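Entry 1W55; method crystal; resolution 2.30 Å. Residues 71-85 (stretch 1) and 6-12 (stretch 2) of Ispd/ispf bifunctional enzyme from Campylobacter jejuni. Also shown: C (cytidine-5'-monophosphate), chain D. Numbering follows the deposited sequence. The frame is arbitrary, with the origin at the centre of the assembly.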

# COMPACT_ATOMS: atom_id res chain seq x y z
N GLU A 71 32.98 -5.94 28.63
CA GLU A 71 33.73 -6.70 27.64
C GLU A 71 33.25 -8.14 27.66
O GLU A 71 33.08 -8.72 28.72
CB GLU A 71 35.25 -6.62 27.93
CG GLU A 71 36.15 -7.20 26.83
CD GLU A 71 36.13 -6.40 25.52
OE1 GLU A 71 35.85 -5.18 25.54
OE2 GLU A 71 36.42 -7.00 24.46
N GLY A 72 32.99 -8.70 26.47
CA GLY A 72 32.54 -10.07 26.37
C GLY A 72 33.62 -11.05 26.77
O GLY A 72 34.77 -10.65 27.00
N GLY A 73 33.26 -12.33 26.85
CA GLY A 73 34.22 -13.40 27.09
C GLY A 73 34.36 -14.25 25.84
O GLY A 73 33.92 -13.84 24.76
N ASP A 74 34.95 -15.44 25.99
CA ASP A 74 35.18 -16.36 24.87
C ASP A 74 33.91 -17.08 24.39
O ASP A 74 33.85 -17.58 23.27
CB ASP A 74 36.24 -17.41 25.24
CG ASP A 74 37.62 -16.80 25.51
OD1 ASP A 74 37.82 -15.59 25.27
OD2 ASP A 74 38.57 -17.47 25.97
N THR A 75 32.92 -17.18 25.27
CA THR A 75 31.66 -17.81 24.90
C THR A 75 30.50 -16.95 25.39
O THR A 75 30.67 -16.08 26.25
CB THR A 75 31.55 -19.22 25.53
OG1 THR A 75 31.65 -19.11 26.95
CG2 THR A 75 32.74 -20.10 25.15
N ARG A 76 29.32 -17.22 24.85
CA ARG A 76 28.07 -16.67 25.35
C ARG A 76 28.00 -16.73 26.88
O ARG A 76 27.77 -15.70 27.55
CB ARG A 76 26.89 -17.42 24.73
CG ARG A 76 25.52 -16.77 24.95
CD ARG A 76 24.37 -17.61 24.40
NE ARG A 76 23.06 -16.96 24.54
CZ ARG A 76 22.35 -16.91 25.67
NH1 ARG A 76 22.80 -17.45 26.80
NH2 ARG A 76 21.17 -16.30 25.66
N ALA A 77 28.22 -17.92 27.44
CA ALA A 77 28.10 -18.13 28.88
C ALA A 77 29.13 -17.33 29.68
O ALA A 77 28.83 -16.84 30.77
CB ALA A 77 28.18 -19.62 29.23
N GLU A 78 30.35 -17.19 29.14
CA GLU A 78 31.33 -16.32 29.78
C GLU A 78 30.97 -14.84 29.73
O GLU A 78 31.11 -14.14 30.74
CB GLU A 78 32.76 -16.53 29.28
CG GLU A 78 33.76 -16.03 30.32
CD GLU A 78 35.21 -16.06 29.88
OE1 GLU A 78 35.52 -16.31 28.70
OE2 GLU A 78 36.07 -15.82 30.76
N SER A 79 30.51 -14.34 28.58
CA SER A 79 30.03 -12.96 28.53
C SER A 79 28.92 -12.75 29.54
O SER A 79 28.91 -11.76 30.27
CB SER A 79 29.54 -12.60 27.12
OG SER A 79 30.57 -12.79 26.17
N LEU A 80 27.99 -13.71 29.59
CA LEU A 80 26.87 -13.67 30.52
C LEU A 80 27.32 -13.64 31.98
O LEU A 80 26.85 -12.82 32.77
CB LEU A 80 25.93 -14.87 30.27
CG LEU A 80 24.67 -14.93 31.14
CD1 LEU A 80 23.92 -13.58 31.20
CD2 LEU A 80 23.73 -16.04 30.66
N LYS A 81 28.24 -14.54 32.32
CA LYS A 81 28.76 -14.65 33.68
C LYS A 81 29.39 -13.34 34.14
O LYS A 81 29.17 -12.89 35.27
CB LYS A 81 29.77 -15.81 33.78
CG LYS A 81 30.58 -15.85 35.07
CD LYS A 81 31.51 -17.07 35.11
CE LYS A 81 31.95 -17.38 36.54
NZ LYS A 81 32.48 -18.77 36.63
N LYS A 82 30.18 -12.72 33.26
CA LYS A 82 30.80 -11.43 33.58
C LYS A 82 29.76 -10.34 33.78
O LYS A 82 29.86 -9.56 34.72
CB LYS A 82 31.80 -11.02 32.50
CG LYS A 82 33.02 -11.94 32.37
CD LYS A 82 33.81 -11.64 31.10
CE LYS A 82 34.54 -10.30 31.21
NZ LYS A 82 35.36 -10.01 30.00
N ALA A 83 28.76 -10.30 32.91
CA ALA A 83 27.71 -9.28 33.01
C ALA A 83 26.85 -9.45 34.26
O ALA A 83 26.36 -8.47 34.82
CB ALA A 83 26.84 -9.26 31.76
N LEU A 84 26.64 -10.70 34.68
CA LEU A 84 25.87 -10.98 35.90
C LEU A 84 26.46 -10.37 37.18
O LEU A 84 25.72 -10.02 38.09
CB LEU A 84 25.64 -12.48 36.09
CG LEU A 84 24.59 -13.14 35.20
CD1 LEU A 84 24.79 -14.64 35.16
CD2 LEU A 84 23.17 -12.80 35.65
N GLU A 85 27.78 -10.21 37.23
CA GLU A 85 28.44 -9.60 38.39
C GLU A 85 28.02 -8.13 38.57
O GLU A 85 28.27 -7.53 39.61
CB GLU A 85 29.96 -9.74 38.31
CG GLU A 85 30.46 -11.16 38.56
CD GLU A 85 29.99 -11.74 39.89
OE1 GLU A 85 30.57 -11.38 40.95
OE2 GLU A 85 29.05 -12.57 39.90
OP3 C D . 24.08 -17.91 18.75
P C D . 25.33 -17.72 19.57
OP1 C D . 26.56 -17.55 18.71
OP2 C D . 25.48 -18.65 20.75
O5' C D . 25.18 -16.24 20.19
C5' C D . 24.10 -15.89 21.04
C4' C D . 24.30 -14.46 21.57
O4' C D . 25.38 -14.39 22.51
C3' C D . 24.61 -13.47 20.47
O3' C D . 23.78 -12.34 20.68
C2' C D . 26.06 -13.10 20.67
O2' C D . 26.35 -11.75 20.29
C1' C D . 26.26 -13.32 22.16
N1 C D . 27.64 -13.70 22.45
C2 C D . 28.34 -12.98 23.43
O2 C D . 27.77 -12.03 24.05
N3 C D . 29.61 -13.33 23.70
C4 C D . 30.23 -14.34 23.03
N4 C D . 31.52 -14.66 23.31
C5 C D . 29.55 -15.06 22.05
C6 C D . 28.23 -14.71 21.78
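Stretch 2, residues 6-12: LIMLAAG

Residues 6-9 of stretch 2 are strand, continued from earlier in the chain; Ala11 and Gly12 are loop or turn. It runs nearly antiparallel to helix 76-84, at 149°, with the axes 9.4 Å apart at closest approach. Leu9 CA lies 7.1 Å from Leu80 CA, and Ile7 CA 7.0 Å from Ala83 CA, so the register runs in opposite senses along the two elements. Strand alternation points Ile7 and Leu9 toward the helix and leaves Leu6 and Met8 out of its reach.

Ile7 has chi1 m and chi2 t. Ile7 CD1 meets both Leu80 CD1 (3.8 Å) and Leu84 CD2 (3.7 Å), while Ile7 CG2 lies 3.8 Å from Ala83 CB. Leu9 takes the m, t rotamer. Leu9 CD2 packs 4.1 Å from Leu80 CB, and Leu9 CD1 covers one face of the Arg76 guanidinium, 3.4 Å from Arg76 CZ. Arg76 reaches there because chi1 to chi3 are all t; its nitrogens bond elsewhere in the structure.

Beyond the strand, Ala11 CB rests 3.6 Å from Gly72 CA. A CB on Gly72 would clash with it. No hydrogen bond joins the stretches directly, but the cytidine monophosphate bridges them. Ser79, chi1 m, accepts from Gly73 N at OG (2.8 Å) and donates from OG to the ligand N3 (2.7 Å). Ala11 N donates to the ligand O2 at 3.1 Å.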

# COMPACT_ATOMS: atom_id res chain seq x y z
N LEU A 6 18.21 -6.24 32.88
CA LEU A 6 18.31 -6.76 31.52
C LEU A 6 19.78 -6.91 31.11
O LEU A 6 20.56 -5.97 31.29
CB LEU A 6 17.54 -5.88 30.53
CG LEU A 6 17.65 -6.22 29.03
CD1 LEU A 6 16.97 -7.54 28.72
CD2 LEU A 6 17.09 -5.10 28.12
N ILE A 7 20.13 -8.09 30.61
CA ILE A 7 21.43 -8.29 29.97
C ILE A 7 21.23 -8.60 28.49
O ILE A 7 20.60 -9.60 28.13
CB ILE A 7 22.25 -9.42 30.65
CG1 ILE A 7 22.55 -9.09 32.12
CG2 ILE A 7 23.55 -9.67 29.87
CD1 ILE A 7 23.20 -10.26 32.90
N MET A 8 21.76 -7.72 27.64
CA MET A 8 21.76 -7.94 26.20
C MET A 8 23.10 -8.54 25.80
O MET A 8 24.15 -7.96 26.06
CB MET A 8 21.49 -6.64 25.43
CG MET A 8 20.13 -5.99 25.71
SD MET A 8 18.69 -7.04 25.33
CE MET A 8 18.89 -7.27 23.54
N LEU A 9 23.06 -9.69 25.15
CA LEU A 9 24.29 -10.38 24.78
C LEU A 9 24.68 -10.00 23.35
O LEU A 9 24.02 -10.42 22.41
CB LEU A 9 24.13 -11.90 24.95
CG LEU A 9 23.96 -12.38 26.41
CD1 LEU A 9 23.61 -13.84 26.44
CD2 LEU A 9 25.23 -12.13 27.25
N ALA A 10 25.75 -9.24 23.20
CA ALA A 10 26.09 -8.63 21.91
C ALA A 10 27.58 -8.70 21.58
O ALA A 10 28.05 -7.98 20.71
CB ALA A 10 25.62 -7.17 21.88
N ALA A 11 28.31 -9.56 22.29
CA ALA A 11 29.75 -9.72 22.05
C ALA A 11 30.05 -10.87 21.10
O ALA A 11 29.15 -11.57 20.64
CB ALA A 11 30.50 -9.90 23.38
N GLY A 12 31.33 -11.06 20.80
CA GLY A 12 31.78 -12.10 19.88
C GLY A 12 31.60 -11.72 18.42
O GLY A 12 30.82 -10.83 18.07